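Long-range contacts in sulfur oxidation protein soxB (Thermus thermophilus, PDB 2WDE), which probably acts as a dimanganese hydrolase of the 5'-nucleotidase family, releasing sulfate in bacterial sulfur oxidation: residues S162-T167 and F427-L432; N264-D269 and I282-T287; H286-T291 and G305-K310; F400-R405 and A505-R510. One frame throughout, in Å; residues are numbered along the deposited sequence.

Interaction 1: S162-T167 and F427-L432; sequences SHWEWT and FTYPEL. With MN (manganese (II) ion), chain G; THJ (thiosulfate), chain H.
Thr428 gives its hydroxyl to the backbone of the facing segment: OG1 lies 2.7 Å from Thr167 O, meeting it at a C=O...donor angle of 128° and tilted 34° from the carbonyl plane. Thr167 has its own hydroxyl wedged between its backbone N and carbonyl carbon (chi1 65°), turned back along the 3-10 segment, and from there OG1 donates to Trp164 O at 2.8 Å. The same OG1 accepts from a water 2.6 Å away, which in turn accepts from Thr428 N, giving the two chains a second, indirect polar link. Beside it, Thr167 CG2 rests at the edge of the Tyr429 ring. This join ties a loop that carries a metal ligand to the 5'-nucleotidase C-terminal region. Trp164 spans from the C-terminal segment to the ligand. The far corner of its indole, CH2, comes 3.6 Å from Phe427 CE1, which sits near the indole plane at its edge, and the two rings meet obliquely; the same CH2 is 3.4 Å from Tyr429 OH, a hydroxyl hydrogen-bonded to His226. At the other end of the indole, NE1 donates to thiosulfate O1, whose exact place is less sure. Replacing Trp164 by an alanine would probably leave a gap beside Phe427 and Tyr429 OH and take an N-H donor from the thiosulfate. One residue earlier, His163 ND1 binds one manganese at 2.2 Å, alongside Asp132, His263 and His286.

Interaction 2: N264-D269 and I282-T287; sequences NGMQLD and ILSGHT. With MN (manganese (II) ion), chain G; THJ (thiosulfate), chain H.
The start of helix 266-273 sits against the end of strand 281-284 and the turn that follows it, with the CA atoms of Gly265 and His286 4.8 Å apart. Both elements belong to a beta-alpha-beta unit whose first strand is 257-262, and the metal ligands His263 and His286 lie just beyond the ends of its two strands. Gly265 occupies the N-cap position at phi 112°, where any side chain would press on His286 CD2 and on the preceding carbonyl oxygen. The first helical N-H, Met266 N, is taken by Thr287 OG1 at 3.0 Å in a nearly straight bond (164°); that hydroxyl donates onward to Asp289. Met266 lays CB and CG alongside Thr287 OG1 and Ser284, while its sulfur end leads away toward strand 300-304.

One turn into the helix, Asp269 reaches back to the strand. In one of the two conformers of Ser284, OG donates to Asp269 OD2 at 2.6 Å, on the anti side of the carboxylate, and Ile282 CG2 packs against the same oxygen. OD2 also receives a bond from a water, which accepts from Gly265 N at 2.8 Å and donates to Gly285 O. The second oxygen, OD1, is met nearly along its C-O axis by Asn264 ND2 at 3.1 Å and is bonded to Ser262 as well, so both ends of the carboxylate are pinned. His286 swings its ring anti to the backbone N (chi1 -175°), lays it on Tyr219 in a stack, and coordinates manganese through ND1 at 2.3 Å.

Interaction 3: H286-T291 and G305-K310; sequences HTHDLT and GSAAGK. With MN (manganese (II) ion), chain G; MN (manganese (II) ion), chain F; THJ (thiosulfate), chain H.
Ala307 puts its methyl over one face of the His288 imidazole, CB 3.7 Å from the ring centroid and 26° off the normal, a CH-pi contact displaced toward the ND1 and CG side. Across the ring from CG, His288 NE2 binds the second manganese at 2.3 Å, so the alanine backs a metal ligand directly. The backbones support this overlap: His288 CA points its hydrogen at Ser306 O, 3.5 Å away, and Ser306 N makes a weak, bent bond to Asp289 O. A water joins the segments again, donating to His288 O and accepting from Ser306 OG at 2.8 Å.

Both segments are loops following neighbouring parallel strands, 281-284 and 300-304, at the C-terminal ends of these strands, where the metals sit, and the second continues into a type I' turn from Ala307 to Lys310. Ser306 keeps its hydroxyl anti to its own backbone N (chi1 -168°), which places OG against the isobutyl group of Leu290, 3.5 Å from CD2. Leu290 CD1 also touches the aliphatic part of Lys310, whose amino group forms a salt bridge with Glu48. A glycine in place of Leu290 would probably open a gap beside Ser306 CB and OG and lose the contact with Lys310 CE.

Past the histidine, one water sits 2.0 Å from the manganese bound by His288 NE2 and 2.3 Å from the one bound by His286 ND1, and it donates to His286 O. A bridging solvent held in this way is consistent with the two-metal hydrolytic centres of the metallophosphoesterase relatives of this family.

Interaction 4: F400-R405 and A505-R510; sequences FSPAVR and AAYGGR. With THJ (thiosulfate), chain H.
Pro402 lies across the face of the Tyr507 ring: its CD sits 3.5 Å from the ring centroid, 20° off the normal, in a CH-pi contact that leans toward the phenol end. Tyr507 can offer that face because its CG is held between the backbone N and carbonyl carbon (chi1 75°). Next to the proline, Gly508 packs so tightly that a CB there would clash with Pro402 CG. The phenol is held in turn by a water in the ring plane that sits 2.5 Å from Tyr507 OH and also bonds to Ser401 OG. A second water donates to both Phe400 O and Tyr507 O, filling in where the chains begin to part.

Behind these lies the parallel pairing of strands 398-401 and 501-507, with Phe400 N giving a nearly straight bond to Ala505 O at 2.8 Å and Phe400 CB resting on Ala506 CB. Helix 380-392 packs on Ser401 and Tyr507, and strand 431-438 lies along the other edge of 501-507, as part of the C-terminal domain.

Beyond the proline the chain runs on to the ligand. Val404 CB touches thiosulfate S2 at 3.7 Å, and Arg405 NH1 donates to O3 at 3.0 Å, with O3 lying in the guanidinium plane at its edge. The cation thus meets an oxygen other than the two on the manganese ions, and its charge would be expected to offset part of that of the anion, while the outer sulfur packs against the Val404 side chain on this side.

How the interactions relate
The four contacts converge on one bound thiosulfate. Interactions 1 and 2 meet at a single manganese, where His163 ND1 and His286 ND1 stand 3.4 Å apart; interactions 2 and 3 share His286 and Thr287 and are joined further by a probable hydrogen bond of 3.0 Å from Gly305 N to Ser284 O. Interaction 3 adds the ligand of the other metal. Segment 427-432 of interaction 1 and both segments of interaction 4 belong to the C-terminal region and reach the same sheet, touching through Phe427 CZ and Pro402 CG, 3.6 Å apart. Arg405 CD then packs 3.3 Å from His286 O, bringing segment 400-405 up to the metal-site loop beside the thiosulfate.

Interaction 1: S162-T167 and F427-L432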
# COMPACT_ATOMS: atom_id res chain seq x y z
N SER A 162 7.99 0.80 9.52
CA SER A 162 7.18 -0.41 9.42
C SER A 162 5.67 -0.27 9.56
O SER A 162 5.15 0.73 10.07
CB SER A 162 7.64 -1.39 10.51
OG SER A 162 7.16 -0.94 11.78
N HIS A 163 5.00 -1.35 9.18
CA HIS A 163 3.57 -1.51 9.36
C HIS A 163 3.27 -3.01 9.29
O HIS A 163 3.26 -3.69 10.32
CB HIS A 163 2.73 -0.72 8.37
CG HIS A 163 1.27 -1.10 8.40
ND1 HIS A 163 0.38 -0.74 7.42
CD2 HIS A 163 0.56 -1.83 9.29
CE1 HIS A 163 -0.81 -1.24 7.69
NE2 HIS A 163 -0.74 -1.90 8.84
N TRP A 164 3.06 -3.52 8.07
CA TRP A 164 2.74 -4.93 7.86
C TRP A 164 3.84 -5.90 8.30
O TRP A 164 3.60 -7.11 8.46
CB TRP A 164 2.31 -5.18 6.41
CG TRP A 164 0.85 -4.89 6.13
CD1 TRP A 164 0.29 -3.67 5.83
CD2 TRP A 164 -0.23 -5.83 6.14
NE1 TRP A 164 -1.06 -3.81 5.62
CE2 TRP A 164 -1.41 -5.12 5.82
CE3 TRP A 164 -0.32 -7.21 6.39
CZ2 TRP A 164 -2.67 -5.72 5.80
CZ3 TRP A 164 -1.57 -7.81 6.34
CH2 TRP A 164 -2.72 -7.07 6.03
N GLU A 165 5.04 -5.37 8.50
CA GLU A 165 6.17 -6.17 8.99
C GLU A 165 5.73 -6.92 10.26
O GLU A 165 6.13 -8.07 10.49
CB GLU A 165 7.33 -5.24 9.38
CG GLU A 165 8.26 -4.84 8.23
CD GLU A 165 7.57 -4.01 7.18
OE1 GLU A 165 6.65 -3.24 7.52
OE2 GLU A 165 7.96 -4.09 6.00
N TRP A 166 4.93 -6.26 11.09
CA TRP A 166 4.52 -6.84 12.35
C TRP A 166 3.60 -8.06 12.25
O TRP A 166 3.42 -8.78 13.23
CB TRP A 166 4.00 -5.78 13.32
CG TRP A 166 5.07 -4.77 13.63
CD1 TRP A 166 5.30 -3.59 12.97
CD2 TRP A 166 6.15 -4.93 14.55
NE1 TRP A 166 6.45 -2.99 13.45
CE2 TRP A 166 6.97 -3.79 14.45
CE3 TRP A 166 6.50 -5.93 15.47
CZ2 TRP A 166 8.11 -3.61 15.23
CZ3 TRP A 166 7.64 -5.76 16.24
CH2 TRP A 166 8.43 -4.60 16.12
N THR A 167 3.07 -8.33 11.05
CA THR A 167 2.22 -9.50 10.87
C THR A 167 3.05 -10.78 10.87
O THR A 167 2.51 -11.89 10.83
CB THR A 167 1.24 -9.39 9.69
OG1 THR A 167 1.97 -9.33 8.46
CG2 THR A 167 0.36 -8.17 9.85
N PHE A 427 -1.84 -12.89 3.30
CA PHE A 427 -1.86 -12.47 4.71
C PHE A 427 -1.18 -13.60 5.50
O PHE A 427 -1.25 -14.75 5.09
CB PHE A 427 -3.30 -12.44 5.22
CG PHE A 427 -4.17 -11.39 4.58
CD1 PHE A 427 -4.45 -10.20 5.25
CD2 PHE A 427 -4.79 -11.63 3.36
CE1 PHE A 427 -5.29 -9.24 4.68
CE2 PHE A 427 -5.60 -10.66 2.78
CZ PHE A 427 -5.86 -9.48 3.44
N THR A 428 -0.61 -13.29 6.67
CA THR A 428 -0.05 -14.34 7.52
C THR A 428 -1.22 -15.02 8.24
O THR A 428 -1.06 -16.10 8.80
CB THR A 428 0.99 -13.81 8.53
OG1 THR A 428 0.45 -12.70 9.23
CG2 THR A 428 2.31 -13.42 7.83
N TYR A 429 -2.38 -14.36 8.20
CA TYR A 429 -3.62 -14.89 8.78
C TYR A 429 -4.65 -14.88 7.64
O TYR A 429 -5.57 -14.05 7.63
CB TYR A 429 -4.12 -13.99 9.92
CG TYR A 429 -4.10 -12.50 9.62
CD1 TYR A 429 -5.29 -11.79 9.44
CD2 TYR A 429 -2.90 -11.79 9.57
CE1 TYR A 429 -5.28 -10.42 9.21
CE2 TYR A 429 -2.88 -10.41 9.33
CZ TYR A 429 -4.06 -9.74 9.15
OH TYR A 429 -4.04 -8.37 8.94
N PRO A 430 -4.53 -15.81 6.70
CA PRO A 430 -5.36 -15.84 5.49
C PRO A 430 -6.69 -16.58 5.59
O PRO A 430 -7.40 -16.73 4.60
CB PRO A 430 -4.46 -16.58 4.50
CG PRO A 430 -3.76 -17.60 5.39
CD PRO A 430 -3.48 -16.85 6.68
N GLU A 431 -7.01 -17.08 6.78
CA GLU A 431 -8.20 -17.89 6.98
C GLU A 431 -9.51 -17.25 6.52
O GLU A 431 -9.80 -16.10 6.84
CB GLU A 431 -8.33 -18.29 8.45
CG GLU A 431 -7.27 -19.28 8.90
CD GLU A 431 -5.97 -18.60 9.28
OE1 GLU A 431 -5.91 -17.34 9.27
OE2 GLU A 431 -5.00 -19.32 9.60
N LEU A 432 -10.32 -18.05 5.82
CA LEU A 432 -11.63 -17.62 5.40
C LEU A 432 -12.59 -18.12 6.46
O LEU A 432 -12.58 -19.31 6.81
CB LEU A 432 -11.99 -18.25 4.04
CG LEU A 432 -13.44 -18.06 3.56
CD1 LEU A 432 -13.71 -16.59 3.19
CD2 LEU A 432 -13.73 -18.97 2.37
MN MN G . 0.58 0.24 5.44
S1 THJ H . -1.93 -1.12 3.58
O1 THJ H . -1.34 -1.04 4.90
O2 THJ H . -1.06 -1.75 2.59
O3 THJ H . -2.45 0.17 3.13
S2 THJ H . -3.55 -2.34 3.75
O HOH W 1 0.73 -10.55 6.49
O HOH W 2 0.16 0.49 3.16

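Interaction 2: N264-D269 and I282-T287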
# COMPACT_ATOMS: atom_id res chain seq x y z
N ASN A 264 2.48 6.74 8.44
CA ASN A 264 1.26 7.19 9.11
C ASN A 264 0.10 7.17 8.12
O ASN A 264 -1.06 7.05 8.52
CB ASN A 264 1.39 8.66 9.54
CG ASN A 264 2.23 8.86 10.78
OD1 ASN A 264 2.20 8.04 11.70
ND2 ASN A 264 2.89 10.02 10.87
N GLY A 265 0.42 7.43 6.85
CA GLY A 265 -0.58 7.60 5.80
C GLY A 265 -0.49 9.08 5.42
O GLY A 265 -0.31 9.94 6.29
N MET A 266 -0.56 9.38 4.12
CA MET A 266 -0.39 10.75 3.66
C MET A 266 -1.31 11.83 4.22
O MET A 266 -0.88 12.96 4.42
CB MET A 266 -0.33 10.83 2.12
CG MET A 266 0.24 12.15 1.64
SD MET A 266 0.66 12.17 -0.11
CE MET A 266 -0.97 12.29 -0.90
N GLN A 267 -2.58 11.51 4.43
CA GLN A 267 -3.51 12.50 4.97
C GLN A 267 -3.17 12.81 6.43
O GLN A 267 -3.28 13.95 6.89
CB GLN A 267 -4.96 12.03 4.84
CG GLN A 267 -5.37 11.76 3.40
CD GLN A 267 -5.07 12.94 2.48
OE1 GLN A 267 -5.44 14.09 2.77
NE2 GLN A 267 -4.43 12.65 1.36
N LEU A 268 -2.74 11.78 7.15
CA LEU A 268 -2.32 11.95 8.53
C LEU A 268 -1.02 12.77 8.55
O LEU A 268 -0.87 13.68 9.34
CB LEU A 268 -2.11 10.60 9.22
CG LEU A 268 -1.67 10.65 10.69
CD1 LEU A 268 -2.44 11.71 11.53
CD2 LEU A 268 -1.81 9.26 11.30
N ASP A 269 -0.11 12.45 7.64
CA ASP A 269 1.14 13.20 7.54
C ASP A 269 0.80 14.67 7.29
O ASP A 269 1.42 15.57 7.86
CB ASP A 269 2.02 12.67 6.40
CG ASP A 269 2.73 11.38 6.75
OD1 ASP A 269 2.87 11.08 7.96
OD2 ASP A 269 3.14 10.65 5.83
N ILE A 282 8.37 15.27 4.31
CA ILE A 282 7.80 14.01 4.77
C ILE A 282 7.74 13.08 3.57
O ILE A 282 7.25 13.48 2.52
CB ILE A 282 6.39 14.14 5.39
CG1 ILE A 282 6.41 15.01 6.66
CG2 ILE A 282 5.87 12.74 5.78
CD1 ILE A 282 5.01 15.41 7.16
N LEU A 283 8.28 11.88 3.73
CA LEU A 283 8.23 10.85 2.70
C LEU A 283 7.08 9.98 3.19
O LEU A 283 7.24 9.19 4.12
CB LEU A 283 9.54 10.06 2.66
CG LEU A 283 10.75 10.94 2.30
CD1 LEU A 283 12.03 10.12 2.32
CD2 LEU A 283 10.54 11.61 0.93
N SER A 284 5.91 10.17 2.57
CA SER A 284 4.67 9.52 2.99
C SER A 284 4.39 8.14 2.40
O SER A 284 4.04 8.01 1.22
CB SER A 284 3.47 10.43 2.71
OG SER A 284 3.55 11.64 3.45
N GLY A 285 4.45 7.11 3.25
CA GLY A 285 4.11 5.76 2.82
C GLY A 285 2.68 5.43 3.25
O GLY A 285 1.91 6.34 3.58
N HIS A 286 2.34 4.14 3.25
CA HIS A 286 1.03 3.61 3.67
C HIS A 286 -0.16 3.80 2.75
O HIS A 286 -0.92 2.86 2.52
CB HIS A 286 0.66 4.06 5.08
CG HIS A 286 -0.62 3.45 5.59
ND1 HIS A 286 -0.76 2.09 5.82
CD2 HIS A 286 -1.81 4.01 5.89
CE1 HIS A 286 -1.99 1.84 6.22
NE2 HIS A 286 -2.65 2.99 6.28
N THR A 287 -0.37 5.02 2.26
CA THR A 287 -1.52 5.27 1.40
C THR A 287 -1.30 4.89 -0.06
O THR A 287 -2.23 4.97 -0.86
CB THR A 287 -2.10 6.68 1.59
OG1 THR A 287 -1.02 7.62 1.75
CG2 THR A 287 -3.00 6.73 2.84
MN MN G . 0.58 0.24 5.44
S1 THJ H . -1.93 -1.12 3.58
O1 THJ H . -1.34 -1.04 4.90
O2 THJ H . -1.06 -1.75 2.59
O3 THJ H . -2.45 0.17 3.13
S2 THJ H . -3.55 -2.34 3.75
O HOH W 3 2.85 8.14 5.66
O HOH W 2 0.16 0.49 3.16

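Interaction 3: H286-T291 and G305-K310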
# COMPACT_ATOMS: atom_id res chain seq x y z
N HIS A 286 2.34 4.14 3.25
CA HIS A 286 1.03 3.61 3.67
C HIS A 286 -0.16 3.80 2.75
O HIS A 286 -0.92 2.86 2.52
CB HIS A 286 0.66 4.06 5.08
CG HIS A 286 -0.62 3.45 5.59
ND1 HIS A 286 -0.76 2.09 5.82
CD2 HIS A 286 -1.81 4.01 5.89
CE1 HIS A 286 -1.99 1.84 6.22
NE2 HIS A 286 -2.65 2.99 6.28
N THR A 287 -0.37 5.02 2.26
CA THR A 287 -1.52 5.27 1.40
C THR A 287 -1.30 4.89 -0.06
O THR A 287 -2.23 4.97 -0.86
CB THR A 287 -2.10 6.68 1.59
OG1 THR A 287 -1.02 7.62 1.75
CG2 THR A 287 -3.00 6.73 2.84
N HIS A 288 -0.09 4.44 -0.39
CA HIS A 288 0.23 3.99 -1.75
C HIS A 288 0.01 5.11 -2.79
O HIS A 288 -0.34 4.86 -3.93
CB HIS A 288 -0.61 2.74 -2.12
CG HIS A 288 -0.26 1.51 -1.35
ND1 HIS A 288 -0.43 0.24 -1.85
CD2 HIS A 288 0.26 1.34 -0.10
CE1 HIS A 288 -0.07 -0.66 -0.95
NE2 HIS A 288 0.37 -0.01 0.12
N ASP A 289 0.26 6.35 -2.38
CA ASP A 289 0.06 7.51 -3.25
C ASP A 289 1.22 7.77 -4.23
O ASP A 289 2.32 7.23 -4.08
CB ASP A 289 -0.18 8.74 -2.38
CG ASP A 289 -1.56 8.73 -1.72
OD1 ASP A 289 -2.55 8.51 -2.45
OD2 ASP A 289 -1.65 8.92 -0.48
N LEU A 290 0.95 8.63 -5.21
CA LEU A 290 1.97 9.11 -6.14
C LEU A 290 1.89 10.62 -6.18
O LEU A 290 0.80 11.17 -6.35
CB LEU A 290 1.77 8.55 -7.56
CG LEU A 290 2.46 7.20 -7.82
CD1 LEU A 290 1.82 6.48 -9.00
CD2 LEU A 290 3.96 7.35 -8.04
N THR A 291 3.03 11.29 -6.02
CA THR A 291 3.10 12.75 -6.07
C THR A 291 4.22 13.18 -7.02
O THR A 291 5.35 13.38 -6.60
CB THR A 291 3.34 13.36 -4.67
OG1 THR A 291 4.49 12.76 -4.07
CG2 THR A 291 2.12 13.16 -3.77
N GLY A 305 5.36 7.53 -1.42
CA GLY A 305 6.20 6.40 -1.76
C GLY A 305 5.68 5.40 -2.78
O GLY A 305 6.37 4.45 -3.12
N SER A 306 4.48 5.64 -3.29
CA SER A 306 3.89 4.74 -4.29
C SER A 306 3.79 3.33 -3.74
O SER A 306 3.53 3.16 -2.55
CB SER A 306 4.69 4.77 -5.60
OG SER A 306 3.97 4.12 -6.65
N ALA A 307 4.03 2.32 -4.58
CA ALA A 307 3.88 0.94 -4.10
C ALA A 307 4.24 -0.16 -5.09
O ALA A 307 4.31 0.06 -6.30
CB ALA A 307 2.45 0.73 -3.61
N ALA A 308 4.42 -1.36 -4.54
CA ALA A 308 4.65 -2.57 -5.33
C ALA A 308 5.88 -2.53 -6.22
O ALA A 308 5.99 -3.32 -7.17
CB ALA A 308 3.40 -2.89 -6.17
N GLY A 309 6.81 -1.63 -5.89
CA GLY A 309 8.05 -1.44 -6.62
C GLY A 309 7.89 -0.70 -7.94
O GLY A 309 8.80 -0.69 -8.78
N LYS A 310 6.73 -0.07 -8.15
CA LYS A 310 6.48 0.60 -9.42
C LYS A 310 7.31 1.86 -9.69
O LYS A 310 7.56 2.20 -10.85
CB LYS A 310 4.99 0.86 -9.67
CG LYS A 310 4.41 2.04 -8.91
CD LYS A 310 2.87 2.05 -9.01
CE LYS A 310 2.39 2.43 -10.41
NZ LYS A 310 0.87 2.50 -10.50
MN MN G . 0.58 0.24 5.44
MN MN F . 0.99 -0.93 2.09
S1 THJ H . -1.93 -1.12 3.58
O1 THJ H . -1.34 -1.04 4.90
O2 THJ H . -1.06 -1.75 2.59
O3 THJ H . -2.45 0.17 3.13
S2 THJ H . -3.55 -2.34 3.75
O HOH W 2 0.16 0.49 3.16
O HOH W 4 1.17 4.19 -6.21

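Interaction 4: F400-R405 and A505-R510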
# COMPACT_ATOMS: atom_id res chain seq x y z
N PHE A 400 -17.48 -10.68 2.35
CA PHE A 400 -16.76 -9.45 2.69
C PHE A 400 -15.27 -9.62 2.38
O PHE A 400 -14.59 -10.39 3.07
CB PHE A 400 -16.91 -9.16 4.19
CG PHE A 400 -18.29 -8.76 4.59
CD1 PHE A 400 -18.61 -7.42 4.80
CD2 PHE A 400 -19.26 -9.73 4.84
CE1 PHE A 400 -19.89 -7.05 5.19
CE2 PHE A 400 -20.54 -9.37 5.24
CZ PHE A 400 -20.86 -8.04 5.39
N SER A 401 -14.78 -8.89 1.38
CA SER A 401 -13.36 -8.94 1.00
C SER A 401 -12.62 -7.73 1.58
O SER A 401 -13.15 -6.61 1.59
CB SER A 401 -13.25 -8.91 -0.53
OG SER A 401 -13.57 -10.19 -1.06
N PRO A 402 -11.38 -7.93 2.05
CA PRO A 402 -10.63 -6.82 2.66
C PRO A 402 -10.12 -5.80 1.65
O PRO A 402 -9.41 -6.15 0.70
CB PRO A 402 -9.46 -7.54 3.35
CG PRO A 402 -9.22 -8.74 2.50
CD PRO A 402 -10.59 -9.18 2.02
N ALA A 403 -10.42 -4.54 1.90
CA ALA A 403 -10.01 -3.46 1.01
C ALA A 403 -8.58 -3.00 1.26
O ALA A 403 -8.33 -1.80 1.41
CB ALA A 403 -10.99 -2.31 1.07
N VAL A 404 -7.65 -3.95 1.32
CA VAL A 404 -6.24 -3.61 1.46
C VAL A 404 -5.78 -2.89 0.18
O VAL A 404 -6.41 -3.03 -0.88
CB VAL A 404 -5.36 -4.85 1.77
CG1 VAL A 404 -5.79 -5.47 3.12
CG2 VAL A 404 -5.43 -5.89 0.63
N ARG A 405 -4.70 -2.12 0.30
CA ARG A 405 -4.11 -1.35 -0.80
C ARG A 405 -3.08 -2.14 -1.60
O ARG A 405 -2.66 -1.73 -2.67
CB ARG A 405 -3.40 -0.13 -0.22
CG ARG A 405 -4.33 0.91 0.39
CD ARG A 405 -3.61 2.23 0.64
NE ARG A 405 -4.54 3.21 1.19
CZ ARG A 405 -4.87 3.28 2.48
NH1 ARG A 405 -4.30 2.47 3.36
NH2 ARG A 405 -5.75 4.18 2.90
N ALA A 505 -19.21 -14.63 4.64
CA ALA A 505 -17.85 -15.16 4.58
C ALA A 505 -16.94 -13.93 4.65
O ALA A 505 -17.28 -12.88 4.14
CB ALA A 505 -17.64 -15.91 3.26
N ALA A 506 -15.78 -14.05 5.28
CA ALA A 506 -14.87 -12.91 5.39
C ALA A 506 -13.46 -13.42 5.61
O ALA A 506 -13.28 -14.49 6.19
CB ALA A 506 -15.28 -11.99 6.54
N TYR A 507 -12.47 -12.65 5.15
CA TYR A 507 -11.08 -13.00 5.36
C TYR A 507 -10.25 -11.72 5.45
O TYR A 507 -10.66 -10.66 4.96
CB TYR A 507 -10.57 -13.93 4.24
CG TYR A 507 -10.30 -13.22 2.93
CD1 TYR A 507 -9.03 -12.74 2.64
CD2 TYR A 507 -11.30 -13.05 1.97
CE1 TYR A 507 -8.76 -12.10 1.45
CE2 TYR A 507 -11.04 -12.39 0.75
CZ TYR A 507 -9.76 -11.93 0.51
OH TYR A 507 -9.44 -11.28 -0.66
N GLY A 508 -9.10 -11.81 6.10
CA GLY A 508 -8.19 -10.68 6.23
C GLY A 508 -8.61 -9.59 7.20
O GLY A 508 -8.07 -8.49 7.14
N GLY A 509 -9.55 -9.89 8.10
CA GLY A 509 -10.05 -8.93 9.07
C GLY A 509 -10.53 -9.49 10.40
O GLY A 509 -10.03 -10.50 10.89
N ARG A 510 -11.53 -8.83 10.98
CA ARG A 510 -12.06 -9.23 12.28
C ARG A 510 -13.57 -9.37 12.29
O ARG A 510 -14.17 -9.50 13.36
CB ARG A 510 -11.70 -8.16 13.32
CG ARG A 510 -10.23 -8.09 13.67
CD ARG A 510 -9.93 -6.81 14.41
NE ARG A 510 -8.56 -6.82 14.89
CZ ARG A 510 -8.12 -6.14 15.95
NH1 ARG A 510 -8.95 -5.38 16.66
NH2 ARG A 510 -6.85 -6.24 16.30
S1 THJ H . -1.93 -1.12 3.58
O1 THJ H . -1.34 -1.04 4.90
O2 THJ H . -1.06 -1.75 2.59
O3 THJ H . -2.45 0.17 3.13
S2 THJ H . -3.55 -2.34 3.75
O HOH W 5 -13.05 -8.95 5.39
O HOH W 6 -11.24 -10.56 -2.17